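Local coordinates for protein type III effector NopAA (Sinorhizobium fredii USDA 257, PDB 6SDU) that hydrolyses xyloglucan through a family 12 glycoside hydrolase domain and is a type III effector of a rhizobium, caught here with cellobiose, at residues G69-P74 with E217-P222; G46-S51 with S62-T67; A103-Y108 with G133-I138; A24-F29 with D39-R44; E97-G102 with G223-N228. All blocks are in the same frame, centred on the assembly; numbering follows the deposited sequence.

Contact 1: G69-P74 with E217-P222; sequences GIKSYP and EITSSP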
# COMPACT_ATOMS: atom_id res chain seq x y z
N GLY A 69 13.06 9.34 4.44
CA GLY A 69 12.47 9.01 3.15
C GLY A 69 12.23 7.53 2.95
O GLY A 69 12.91 6.67 3.51
N ILE A 70 11.22 7.24 2.12
CA ILE A 70 10.89 5.87 1.73
C ILE A 70 11.97 5.32 0.81
O ILE A 70 12.35 5.98 -0.18
CB ILE A 70 9.49 5.84 1.08
CG1 ILE A 70 8.45 6.13 2.14
CG2 ILE A 70 9.16 4.49 0.47
CD1 ILE A 70 7.16 6.38 1.55
N LYS A 71 12.48 4.13 1.12
CA LYS A 71 13.53 3.52 0.30
C LYS A 71 13.00 2.51 -0.70
O LYS A 71 13.60 2.34 -1.76
CB LYS A 71 14.59 2.81 1.16
CG LYS A 71 15.06 3.56 2.39
CD LYS A 71 15.65 4.89 2.01
CE LYS A 71 16.32 5.52 3.22
NZ LYS A 71 15.41 5.69 4.41
N SER A 72 11.90 1.83 -0.39
CA SER A 72 11.47 0.72 -1.21
C SER A 72 9.98 0.48 -1.05
O SER A 72 9.36 0.88 -0.06
CB SER A 72 12.27 -0.53 -0.82
OG SER A 72 11.93 -0.93 0.51
N TYR A 73 9.40 -0.17 -2.05
CA TYR A 73 8.02 -0.65 -2.00
C TYR A 73 7.94 -2.00 -2.68
O TYR A 73 7.44 -2.12 -3.80
CB TYR A 73 7.05 0.35 -2.63
CG TYR A 73 5.56 -0.04 -2.52
CD1 TYR A 73 4.97 -0.32 -1.29
CD2 TYR A 73 4.75 -0.09 -3.66
CE1 TYR A 73 3.61 -0.66 -1.19
CE2 TYR A 73 3.39 -0.43 -3.57
CZ TYR A 73 2.82 -0.71 -2.34
OH TYR A 73 1.48 -1.06 -2.27
N PRO A 74 8.47 -3.05 -2.04
CA PRO A 74 8.22 -4.41 -2.54
C PRO A 74 6.73 -4.69 -2.55
O PRO A 74 6.03 -4.45 -1.56
CB PRO A 74 8.94 -5.31 -1.53
CG PRO A 74 9.09 -4.47 -0.30
CD PRO A 74 9.29 -3.06 -0.81
N GLU A 217 5.90 -0.05 2.26
CA GLU A 217 6.79 1.08 2.01
C GLU A 217 7.76 1.16 3.18
O GLU A 217 7.34 1.50 4.30
CB GLU A 217 6.00 2.39 1.91
CG GLU A 217 5.01 2.48 0.74
CD GLU A 217 4.30 3.83 0.68
OE1 GLU A 217 3.68 4.24 1.71
OE2 GLU A 217 4.36 4.46 -0.39
N ILE A 218 9.04 0.85 2.96
CA ILE A 218 10.01 0.79 4.05
C ILE A 218 10.81 2.08 4.10
O ILE A 218 11.51 2.44 3.15
CB ILE A 218 10.94 -0.43 3.90
CG1 ILE A 218 10.10 -1.69 3.82
CG2 ILE A 218 11.93 -0.50 5.09
CD1 ILE A 218 10.90 -2.89 3.49
N THR A 219 10.73 2.76 5.23
CA THR A 219 11.60 3.90 5.45
C THR A 219 12.85 3.48 6.20
O THR A 219 13.96 3.90 5.85
CB THR A 219 10.83 5.03 6.16
OG1 THR A 219 9.87 5.59 5.24
CG2 THR A 219 11.77 6.15 6.63
N SER A 220 12.72 2.65 7.23
CA SER A 220 13.88 2.18 7.99
C SER A 220 13.63 0.75 8.49
O SER A 220 12.55 0.45 8.99
CB SER A 220 14.14 3.17 9.12
OG SER A 220 14.96 2.63 10.14
N SER A 221 14.63 -0.14 8.33
CA SER A 221 14.56 -1.47 8.91
C SER A 221 15.96 -1.96 9.26
O SER A 221 16.35 -3.06 8.85
CB SER A 221 13.88 -2.46 7.95
OG SER A 221 14.59 -2.57 6.73
N PRO A 222 16.72 -1.20 10.05
CA PRO A 222 18.14 -1.51 10.23
C PRO A 222 18.32 -2.86 10.91
O PRO A 222 17.64 -3.18 11.89
CB PRO A 222 18.65 -0.37 11.12
CG PRO A 222 17.51 0.61 11.19
CD PRO A 222 16.28 -0.15 10.98
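E217 meets both Y73 and I70. Its CG lies 3.5 Å from Y73 CD1, oblique to the ring, while the backbone N of E217 sits in plane at the ring edge. I70 CD1 ends 3.9 Å from E217 OE2. With CD anti to CA (chi2 -178°), the E217 chain runs out extended to the sugar, where OE2 hydrogen-bonds to O2 of the bound glucose. I218 works mainly through its backbone: its N donates to S72 O at 3.0 Å, and its O takes K71 N at 2.8 Å. I218 CB also rests 3.6 Å from S72 OG, a hydroxyl bonded to Q48. At T219 the strand turns a corner, and T219 with S220 forms a classic bulge opposite A103. T219 OG1 lies 3.5 Å from I70 CG1, the two side chains crossing at about a right angle. K71, bent at chi2 and chi4, brings NZ back to T219 O at 2.7 Å in the carbonyl plane. NZ also bonds G69 O at 2.8 Å and T67 O outside the pair. Three carbonyl oxygens thus share one lysine amine, which probably stabilises its positive charge and ties the loop before strand 72-83 to the corner beside the sugar pocket.

Contact 2: G46-S51 with S62-T67; sequences GPQTIS and SDQPNT
G46 and Q64 meet through a side-chain amide that serves both backbone polar atoms of the glycine. Q64 OE1 accepts G46 N at 2.8 Å, and Q64 NE2 donates to G46 O at 3.0 Å, the donor standing well above the carbonyl plane. The bend at chi2 (-54°) turns Q64 CD back toward G46. A side-chain relay continues from this amide: Q64 NE2 gives a second bond, close to its own amide plane, to S62 OG at 2.9 Å. S62 OG in turn donates to Q48 OE1 at 2.9 Å, in the carbonyl plane and on a lone pair. Q48 OE1 is also bonded to S72 OG, and Q48 NE2 to N38. Between backbones, D63 N donates to P47 O at 3.0 Å, almost straight (172°). G46 CA makes a CA-H...O contact with D63 O at 3.3 Å. Apolar packing is slight: P47 CG and D63 CB are 4.0 Å apart, the side chains side by side and pointing the same way, while D63 OD1 accepts G223 N. Q48 and S62 form an antiparallel non-hydrogen-bonded pair closing the open end of the beta hairpin 48-54/57-62, in the six-stranded sheet of the family 12 jelly-roll sandwich.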
# COMPACT_ATOMS: atom_id res chain seq x y z
N GLY A 46 19.50 -0.33 0.87
CA GLY A 46 19.99 -1.49 1.56
C GLY A 46 19.57 -2.76 0.86
O GLY A 46 18.73 -2.75 -0.05
N PRO A 47 20.14 -3.88 1.28
CA PRO A 47 19.79 -5.16 0.64
C PRO A 47 18.31 -5.46 0.84
O PRO A 47 17.72 -5.12 1.87
CB PRO A 47 20.68 -6.18 1.36
CG PRO A 47 21.20 -5.47 2.58
CD PRO A 47 21.21 -4.02 2.28
N GLN A 48 17.72 -6.09 -0.17
CA GLN A 48 16.31 -6.46 -0.10
C GLN A 48 16.10 -7.67 -0.98
O GLN A 48 16.41 -7.61 -2.18
CB GLN A 48 15.42 -5.31 -0.57
CG GLN A 48 13.96 -5.63 -0.49
CD GLN A 48 13.07 -4.43 -0.77
OE1 GLN A 48 12.88 -3.56 0.08
NE2 GLN A 48 12.49 -4.41 -1.96
N THR A 49 15.43 -8.69 -0.45
CA THR A 49 15.18 -9.93 -1.19
C THR A 49 13.71 -10.30 -1.08
O THR A 49 13.19 -10.53 0.02
CB THR A 49 16.07 -11.07 -0.67
OG1 THR A 49 17.45 -10.75 -0.93
CG2 THR A 49 15.71 -12.42 -1.32
N ILE A 50 13.06 -10.39 -2.22
CA ILE A 50 11.67 -10.82 -2.32
C ILE A 50 11.65 -12.27 -2.79
O ILE A 50 12.49 -12.68 -3.62
CB ILE A 50 10.90 -9.88 -3.27
CG1 ILE A 50 9.38 -10.12 -3.22
CG2 ILE A 50 11.47 -9.97 -4.68
CD1 ILE A 50 8.60 -9.06 -4.00
N SER A 51 10.78 -13.09 -2.21
CA SER A 51 10.59 -14.47 -2.64
C SER A 51 9.10 -14.73 -2.78
O SER A 51 8.30 -14.22 -1.98
CB SER A 51 11.23 -15.49 -1.69
OG SER A 51 10.49 -15.60 -0.49
N SER A 62 14.17 -6.94 4.20
CA SER A 62 14.83 -5.71 3.79
C SER A 62 15.58 -5.11 4.97
O SER A 62 15.08 -5.12 6.09
CB SER A 62 13.80 -4.70 3.23
OG SER A 62 14.40 -3.59 2.58
N ASP A 63 16.79 -4.61 4.71
CA ASP A 63 17.65 -3.93 5.68
C ASP A 63 17.95 -2.50 5.21
O ASP A 63 19.00 -2.25 4.61
CB ASP A 63 18.96 -4.76 5.84
CG ASP A 63 19.94 -4.14 6.82
OD1 ASP A 63 19.65 -3.07 7.38
OD2 ASP A 63 21.03 -4.74 7.02
N GLN A 64 17.05 -1.57 5.49
CA GLN A 64 17.16 -0.18 5.07
C GLN A 64 17.65 0.71 6.21
O GLN A 64 17.26 0.50 7.37
CB GLN A 64 15.81 0.32 4.54
CG GLN A 64 15.30 -0.52 3.37
CD GLN A 64 16.32 -0.62 2.24
OE1 GLN A 64 16.97 0.37 1.90
NE2 GLN A 64 16.43 -1.80 1.63
N PRO A 65 18.53 1.68 5.95
CA PRO A 65 19.10 2.47 7.05
C PRO A 65 18.11 3.44 7.66
O PRO A 65 17.11 3.84 7.05
CB PRO A 65 20.25 3.22 6.37
CG PRO A 65 19.75 3.44 4.97
CD PRO A 65 19.01 2.15 4.63
N ASN A 66 18.46 3.87 8.88
CA ASN A 66 17.67 4.84 9.65
C ASN A 66 17.91 6.27 9.15
O ASN A 66 18.53 7.12 9.80
CB ASN A 66 17.99 4.75 11.13
CG ASN A 66 16.92 5.42 11.96
OD1 ASN A 66 15.75 5.35 11.62
ND2 ASN A 66 17.33 6.16 12.98
N THR A 67 17.43 6.53 7.94
CA THR A 67 17.60 7.81 7.28
C THR A 67 16.27 8.27 6.72
O THR A 67 15.35 7.45 6.55
CB THR A 67 18.65 7.71 6.17
OG1 THR A 67 18.16 6.88 5.10
CG2 THR A 67 19.93 7.10 6.70

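Contact 3: A103-Y108 with G133-I138; sequences AWDVAY and GNVKPI
V135 packs its two methyls against the backbone of A103 and W104, where a long loop folds over the first residues of strand 103-112 in the larger sheet of the beta-jelly-roll. This is the tight part. V135 CG1, anti to its own carbonyl carbon (chi1 -77°), comes 3.6 Å from W104 N, and CG2 comes equally near W104 O, so the two valine methyls meet the N and the O of the same residue. CG1 also approaches A103 CB at 4.2 Å. W104 CB leaves the strand away from the loop; its indole meets F227 edge to face, and its NE1 is bonded to G101. D105 makes a loose but still buried contact: its OD2 stays 4.4 Å from V135 CG1, while its other oxygen, OD1, lies near E217 OE1.

On the exposed side, N134 holds its amide against A103: ND2 is 3.6 Å from CB, with CG and OD1 only slightly farther off. The contact here is plain van der Waals touch, because the amide spends its polar atoms on other residues, OD1 on T126 OG1 and ND2 on G102 O. Beyond V135 the loop swings off the strand, and K136, P137 and I138 touch the bound glucose instead. K136 CB points away from the strand, and the chain runs extended to CE before chi4 (76°) turns NZ to G133 O, 2.8 Å away.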
# COMPACT_ATOMS: atom_id res chain seq x y z
N ALA A 103 10.62 1.75 10.59
CA ALA A 103 9.74 2.79 10.06
C ALA A 103 9.16 2.29 8.74
O ALA A 103 9.88 2.18 7.74
CB ALA A 103 10.49 4.10 9.88
N TRP A 104 7.87 1.93 8.74
CA TRP A 104 7.25 1.33 7.55
C TRP A 104 5.73 1.39 7.66
O TRP A 104 5.15 1.67 8.71
CB TRP A 104 7.72 -0.12 7.34
CG TRP A 104 7.69 -0.94 8.61
CD1 TRP A 104 8.75 -1.19 9.44
CD2 TRP A 104 6.56 -1.61 9.20
NE1 TRP A 104 8.35 -1.97 10.49
CE2 TRP A 104 7.01 -2.24 10.37
CE3 TRP A 104 5.21 -1.74 8.85
CZ2 TRP A 104 6.15 -3.00 11.20
CZ3 TRP A 104 4.38 -2.48 9.65
CH2 TRP A 104 4.84 -3.10 10.82
N ASP A 105 5.09 1.15 6.53
CA ASP A 105 3.64 1.03 6.48
C ASP A 105 3.31 -0.04 5.46
O ASP A 105 3.88 -0.06 4.38
CB ASP A 105 2.99 2.37 6.17
CG ASP A 105 3.46 2.98 4.86
OD1 ASP A 105 2.82 2.72 3.80
OD2 ASP A 105 4.45 3.75 4.89
N VAL A 106 2.48 -1.00 5.86
CA VAL A 106 1.96 -2.02 4.97
C VAL A 106 0.71 -1.41 4.35
O VAL A 106 -0.20 -1.00 5.07
CB VAL A 106 1.64 -3.32 5.74
CG1 VAL A 106 1.08 -4.37 4.82
CG2 VAL A 106 2.91 -3.85 6.41
N ALA A 107 0.65 -1.33 3.01
CA ALA A 107 -0.47 -0.60 2.42
C ALA A 107 -0.92 -1.19 1.09
O ALA A 107 -0.10 -1.70 0.31
CB ALA A 107 -0.10 0.87 2.19
N TYR A 108 -2.23 -1.03 0.81
CA TYR A 108 -2.78 -1.18 -0.53
C TYR A 108 -2.40 0.07 -1.32
O TYR A 108 -2.38 1.17 -0.77
CB TYR A 108 -4.31 -1.28 -0.50
CG TYR A 108 -4.80 -2.67 -0.24
CD1 TYR A 108 -4.89 -3.60 -1.26
CD2 TYR A 108 -5.13 -3.07 1.05
CE1 TYR A 108 -5.32 -4.89 -1.02
CE2 TYR A 108 -5.57 -4.36 1.31
CZ TYR A 108 -5.65 -5.27 0.27
OH TYR A 108 -6.07 -6.55 0.51
N GLY A 133 3.92 10.10 13.94
CA GLY A 133 4.77 8.93 14.05
C GLY A 133 5.98 9.05 13.15
O GLY A 133 6.18 10.05 12.47
N ASN A 134 6.82 8.01 13.17
CA ASN A 134 8.00 8.00 12.32
C ASN A 134 7.67 7.77 10.84
O ASN A 134 8.59 7.80 10.02
CB ASN A 134 9.04 6.99 12.84
CG ASN A 134 8.56 5.54 12.78
OD1 ASN A 134 7.46 5.24 12.30
ND2 ASN A 134 9.41 4.62 13.25
N VAL A 135 6.44 7.39 10.50
CA VAL A 135 5.96 7.44 9.11
C VAL A 135 4.68 8.26 9.13
O VAL A 135 3.96 8.26 10.13
CB VAL A 135 5.69 6.07 8.46
CG1 VAL A 135 6.98 5.39 8.05
CG2 VAL A 135 4.83 5.19 9.38
N LYS A 136 4.44 9.02 8.06
CA LYS A 136 3.26 9.86 7.94
C LYS A 136 2.67 9.76 6.54
O LYS A 136 3.41 9.54 5.57
CB LYS A 136 3.57 11.33 8.27
CG LYS A 136 4.11 11.57 9.68
CD LYS A 136 4.67 12.97 9.83
CE LYS A 136 5.29 13.20 11.23
NZ LYS A 136 6.64 12.58 11.44
N PRO A 137 1.36 9.89 6.40
CA PRO A 137 0.79 9.86 5.06
C PRO A 137 1.12 11.12 4.28
O PRO A 137 1.35 12.19 4.85
CB PRO A 137 -0.72 9.75 5.31
CG PRO A 137 -0.92 10.34 6.70
CD PRO A 137 0.33 10.02 7.46
N ILE A 138 1.09 10.98 2.95
CA ILE A 138 1.26 12.13 2.07
C ILE A 138 0.14 13.12 2.36
O ILE A 138 -1.02 12.73 2.51
CB ILE A 138 1.20 11.68 0.60
CG1 ILE A 138 2.50 10.98 0.19
CG2 ILE A 138 0.89 12.86 -0.32
CD1 ILE A 138 2.31 10.18 -1.08

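Contact 4: A24-F29 with D39-R44; sequences APYGSF and DVWGPR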
# COMPACT_ATOMS: atom_id res chain seq x y z
N ALA A 24 17.67 -8.35 -6.79
CA ALA A 24 17.98 -7.24 -7.68
C ALA A 24 16.96 -6.12 -7.53
O ALA A 24 15.75 -6.39 -7.46
CB ALA A 24 18.03 -7.70 -9.13
N PRO A 25 17.40 -4.86 -7.46
CA PRO A 25 16.45 -3.75 -7.47
C PRO A 25 15.61 -3.82 -8.73
O PRO A 25 16.13 -4.07 -9.82
CB PRO A 25 17.36 -2.51 -7.46
CG PRO A 25 18.69 -3.00 -7.01
CD PRO A 25 18.80 -4.40 -7.45
N TYR A 26 14.30 -3.65 -8.57
CA TYR A 26 13.27 -3.66 -9.61
C TYR A 26 13.12 -5.01 -10.31
O TYR A 26 12.51 -5.07 -11.39
CB TYR A 26 13.48 -2.54 -10.63
CG TYR A 26 13.22 -1.16 -10.02
CD1 TYR A 26 11.92 -0.65 -9.91
CD2 TYR A 26 14.28 -0.40 -9.50
CE1 TYR A 26 11.69 0.60 -9.33
CE2 TYR A 26 14.05 0.84 -8.92
CZ TYR A 26 12.76 1.33 -8.84
OH TYR A 26 12.54 2.56 -8.27
N GLY A 27 13.64 -6.09 -9.72
CA GLY A 27 13.37 -7.42 -10.25
C GLY A 27 11.87 -7.70 -10.21
O GLY A 27 11.16 -7.25 -9.31
N SER A 28 11.36 -8.36 -11.26
CA SER A 28 9.93 -8.61 -11.33
C SER A 28 9.65 -10.00 -11.89
O SER A 28 10.48 -10.62 -12.56
CB SER A 28 9.22 -7.54 -12.15
OG SER A 28 9.92 -7.38 -13.36
N PHE A 29 8.48 -10.50 -11.55
CA PHE A 29 7.98 -11.81 -11.95
C PHE A 29 6.46 -11.70 -12.04
O PHE A 29 5.86 -10.89 -11.33
CB PHE A 29 8.45 -12.83 -10.91
CG PHE A 29 7.84 -14.19 -11.03
CD1 PHE A 29 8.37 -15.13 -11.91
CD2 PHE A 29 6.76 -14.56 -10.22
CE1 PHE A 29 7.82 -16.41 -11.99
CE2 PHE A 29 6.20 -15.83 -10.29
CZ PHE A 29 6.73 -16.75 -11.18
N ASP A 39 10.84 -3.33 -5.76
CA ASP A 39 11.12 -1.91 -5.99
C ASP A 39 11.94 -1.30 -4.85
O ASP A 39 11.46 -1.24 -3.71
CB ASP A 39 9.82 -1.13 -6.17
CG ASP A 39 9.14 -1.44 -7.47
OD1 ASP A 39 9.57 -2.41 -8.15
OD2 ASP A 39 8.19 -0.69 -7.81
N VAL A 40 13.19 -0.91 -5.16
CA VAL A 40 14.12 -0.25 -4.24
C VAL A 40 14.89 0.80 -5.02
O VAL A 40 15.49 0.48 -6.06
CB VAL A 40 15.14 -1.20 -3.58
CG1 VAL A 40 15.74 -0.55 -2.34
CG2 VAL A 40 14.54 -2.52 -3.26
N TRP A 41 14.86 2.05 -4.56
CA TRP A 41 15.51 3.16 -5.26
C TRP A 41 16.33 4.04 -4.32
O TRP A 41 16.44 3.75 -3.12
CB TRP A 41 14.47 4.00 -5.97
CG TRP A 41 13.49 4.53 -5.00
CD1 TRP A 41 13.59 5.67 -4.26
CD2 TRP A 41 12.25 3.91 -4.62
NE1 TRP A 41 12.49 5.82 -3.47
CE2 TRP A 41 11.64 4.76 -3.67
CE3 TRP A 41 11.60 2.75 -5.00
CZ2 TRP A 41 10.41 4.47 -3.09
CZ3 TRP A 41 10.36 2.46 -4.42
CH2 TRP A 41 9.79 3.31 -3.46
N GLY A 42 16.88 5.15 -4.82
CA GLY A 42 17.50 6.10 -3.92
C GLY A 42 19.01 6.10 -3.88
O GLY A 42 19.69 5.40 -4.65
N PRO A 43 19.58 6.93 -2.98
CA PRO A 43 21.04 7.10 -2.92
C PRO A 43 21.84 5.85 -2.55
O PRO A 43 22.69 5.41 -3.33
CB PRO A 43 21.21 8.20 -1.86
CG PRO A 43 19.90 8.25 -1.11
CD PRO A 43 18.86 7.87 -2.11
N ARG A 44 21.61 5.28 -1.36
CA ARG A 44 22.30 4.05 -0.97
C ARG A 44 21.27 3.08 -0.41
O ARG A 44 21.09 2.99 0.81
CB ARG A 44 23.44 4.31 0.02
CG ARG A 44 24.57 3.27 -0.08
CD ARG A 44 24.92 2.95 -1.55
NE ARG A 44 25.71 3.97 -2.27
CZ ARG A 44 26.96 4.32 -1.97
NH1 ARG A 44 27.57 3.77 -0.93
NH2 ARG A 44 27.59 5.24 -2.70
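Y26 lays its ring over the backbone of D39 and V40 and ends against W41. CB leaves a backbone with positive phi (65°), and CG then stands anti to the carbonyl carbon (chi1 -69°), the rotation that starts the ring across the neighbouring segment. Along one rim, CD1 comes 3.4 Å from D39 OD1, and the next atom, CE1, lies 3.8 Å from D39 CG. The carboxylate and ring planes are inclined by 41°, and the two side chains cross at about a right angle. One face of the ring takes D39 CA, 4.1 Å above the plane and offset toward the rim, with V40 N placed similarly.

Residues 24-27 form a type II beta turn, Y26 in its third position, leading into the beta hairpin 28-31/34-40 at the edge of the nine-stranded sheet of the jelly-roll. The turn sits against the end of the second hairpin strand, where the backbone of Y26 is also bonded to N38.

On the other rim, CD2 lies near V40 O, and CE2 approaches the same oxygen more closely, at 3.2 Å. P25 shares this carbonyl, its CB being 3.8 Å from V40 O. At the tip, OH meets W41 CB at 3.3 Å and W41 CE3 at 3.4 Å, reaching the indole obliquely, while W41 also packs on I70 and its side chain approaches to about 6 Å from the bound glucose.

Contact 5: E97-G102 with G223-N228; sequences EVPTGG and GGKNFN
F227 turns its CG anti to the carbonyl carbon (chi1 -60°), which starts the ring toward P99, and E97 and N228 each adopt the same kind of first torsion (chi1 -63° for E97), their side chains lying on a common face of the sheet. Here strand 225-236 pairs with the end of strand 90-97 in the smaller sheet of the jelly-roll sandwich, and the loop 98-102 then leaves for the larger sheet.

E97 and N228 form an antiparallel hydrogen-bonded pair. E97 N donates to N228 O at 2.8 Å, and N228 N returns the bond to E97 O at 3.0 Å. Above them the side chains cross obliquely, joined by a weak bond from N228 ND2 to E97 OE1 at 3.1 Å.

The pairing stops where the proline, which has no N-H to offer, sits over the aromatic ring. P99 CD makes a CH-pi contact 3.7 Å from the F227 ring centroid, 26° off the normal, and is shifted toward the rim, nearest CE2. V98 CG1 adds an oblique contact with F227 CD2 at 4.3 Å. W104, a neighbour of the F227 ring, also packs against V98 and P99.

Farther along, P99 CG lies 3.8 Å from K225 CB, and the lysine chain continues alongside G101, its CD and CE next to the carbonyl oxygen. G101 O, already bonded to W104 NE1, is touched by K225 CE at 3.4 Å.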
# COMPACT_ATOMS: atom_id res chain seq x y z
N GLU A 97 2.38 -11.33 8.43
CA GLU A 97 3.18 -11.34 9.64
C GLU A 97 4.24 -10.25 9.51
O GLU A 97 5.00 -10.24 8.55
CB GLU A 97 3.84 -12.71 9.85
CG GLU A 97 2.89 -13.89 10.05
CD GLU A 97 3.60 -15.25 9.91
OE1 GLU A 97 4.61 -15.33 9.18
OE2 GLU A 97 3.16 -16.24 10.53
N VAL A 98 4.28 -9.34 10.48
CA VAL A 98 5.08 -8.12 10.38
C VAL A 98 6.03 -8.07 11.56
O VAL A 98 5.80 -8.73 12.59
CB VAL A 98 4.18 -6.85 10.34
CG1 VAL A 98 3.24 -6.86 9.13
CG2 VAL A 98 3.37 -6.75 11.62
N PRO A 99 7.12 -7.33 11.45
CA PRO A 99 8.03 -7.13 12.58
C PRO A 99 7.42 -6.08 13.50
O PRO A 99 6.35 -5.54 13.22
CB PRO A 99 9.33 -6.64 11.94
CG PRO A 99 8.90 -5.99 10.69
CD PRO A 99 7.61 -6.65 10.23
N THR A 100 8.10 -5.81 14.61
CA THR A 100 7.67 -4.80 15.57
C THR A 100 8.23 -3.40 15.30
O THR A 100 7.47 -2.41 15.34
CB THR A 100 8.05 -5.24 17.00
OG1 THR A 100 7.38 -6.45 17.33
CG2 THR A 100 7.66 -4.18 18.00
N GLY A 101 9.54 -3.28 15.07
CA GLY A 101 10.20 -2.00 14.97
C GLY A 101 10.51 -1.51 13.55
O GLY A 101 10.12 -2.10 12.54
N GLY A 102 11.19 -0.37 13.49
CA GLY A 102 11.52 0.23 12.22
C GLY A 102 10.57 1.35 11.87
O GLY A 102 9.85 1.90 12.71
N GLY A 223 19.26 -3.64 10.40
CA GLY A 223 19.47 -4.99 10.87
C GLY A 223 18.66 -6.00 10.11
O GLY A 223 18.81 -7.21 10.35
N GLY A 224 17.79 -5.54 9.22
CA GLY A 224 16.98 -6.44 8.43
C GLY A 224 15.67 -6.75 9.13
O GLY A 224 15.67 -7.11 10.31
N LYS A 225 14.55 -6.59 8.44
CA LYS A 225 13.26 -6.95 9.00
C LYS A 225 12.48 -7.72 7.94
O LYS A 225 12.54 -7.40 6.74
CB LYS A 225 12.51 -5.72 9.51
CG LYS A 225 12.93 -5.35 10.93
CD LYS A 225 12.76 -3.90 11.24
CE LYS A 225 13.14 -3.65 12.69
NZ LYS A 225 14.26 -4.53 13.10
N ASN A 226 11.70 -8.70 8.41
CA ASN A 226 11.03 -9.65 7.54
C ASN A 226 9.53 -9.38 7.52
O ASN A 226 8.94 -9.11 8.57
CB ASN A 226 11.31 -11.07 8.03
CG ASN A 226 10.93 -12.12 7.00
OD1 ASN A 226 11.49 -12.15 5.91
ND2 ASN A 226 10.00 -12.99 7.35
N PHE A 227 8.93 -9.47 6.33
CA PHE A 227 7.48 -9.31 6.15
C PHE A 227 6.97 -10.50 5.36
O PHE A 227 7.44 -10.75 4.25
CB PHE A 227 7.14 -8.01 5.41
CG PHE A 227 7.61 -6.76 6.11
CD1 PHE A 227 8.93 -6.34 6.00
CD2 PHE A 227 6.73 -5.98 6.86
CE1 PHE A 227 9.36 -5.18 6.62
CE2 PHE A 227 7.15 -4.83 7.49
CZ PHE A 227 8.48 -4.44 7.38
N ASN A 228 6.03 -11.25 5.94
CA ASN A 228 5.43 -12.40 5.27
C ASN A 228 3.99 -12.09 4.89
O ASN A 228 3.18 -11.70 5.74
CB ASN A 228 5.45 -13.66 6.14
CG ASN A 228 6.85 -14.13 6.46
OD1 ASN A 228 7.63 -14.42 5.55
ND2 ASN A 228 7.17 -14.25 7.74

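Overall arrangement
All five contacts lie in one jelly-roll domain. Contacts 1, 3 and 4 reach the nine-stranded sheet, whereas contacts 2 and 5 reach the six-stranded one. Along the chain contact 4 closes first, then contact 2; contact 1 opens next and crosses contact 5, and contact 3 is nested inside the loops closed by both. Contact 1 is the hub, touching every other contact, with centres about 7 Å from contact 2 and 9 Å from contact 3; the centres of contacts 3 and 4 are about 19 Å apart, and the two do not touch. Contacts 1 and 3 hold five pocket residues, so distant chain segments converge to shape the sugar site.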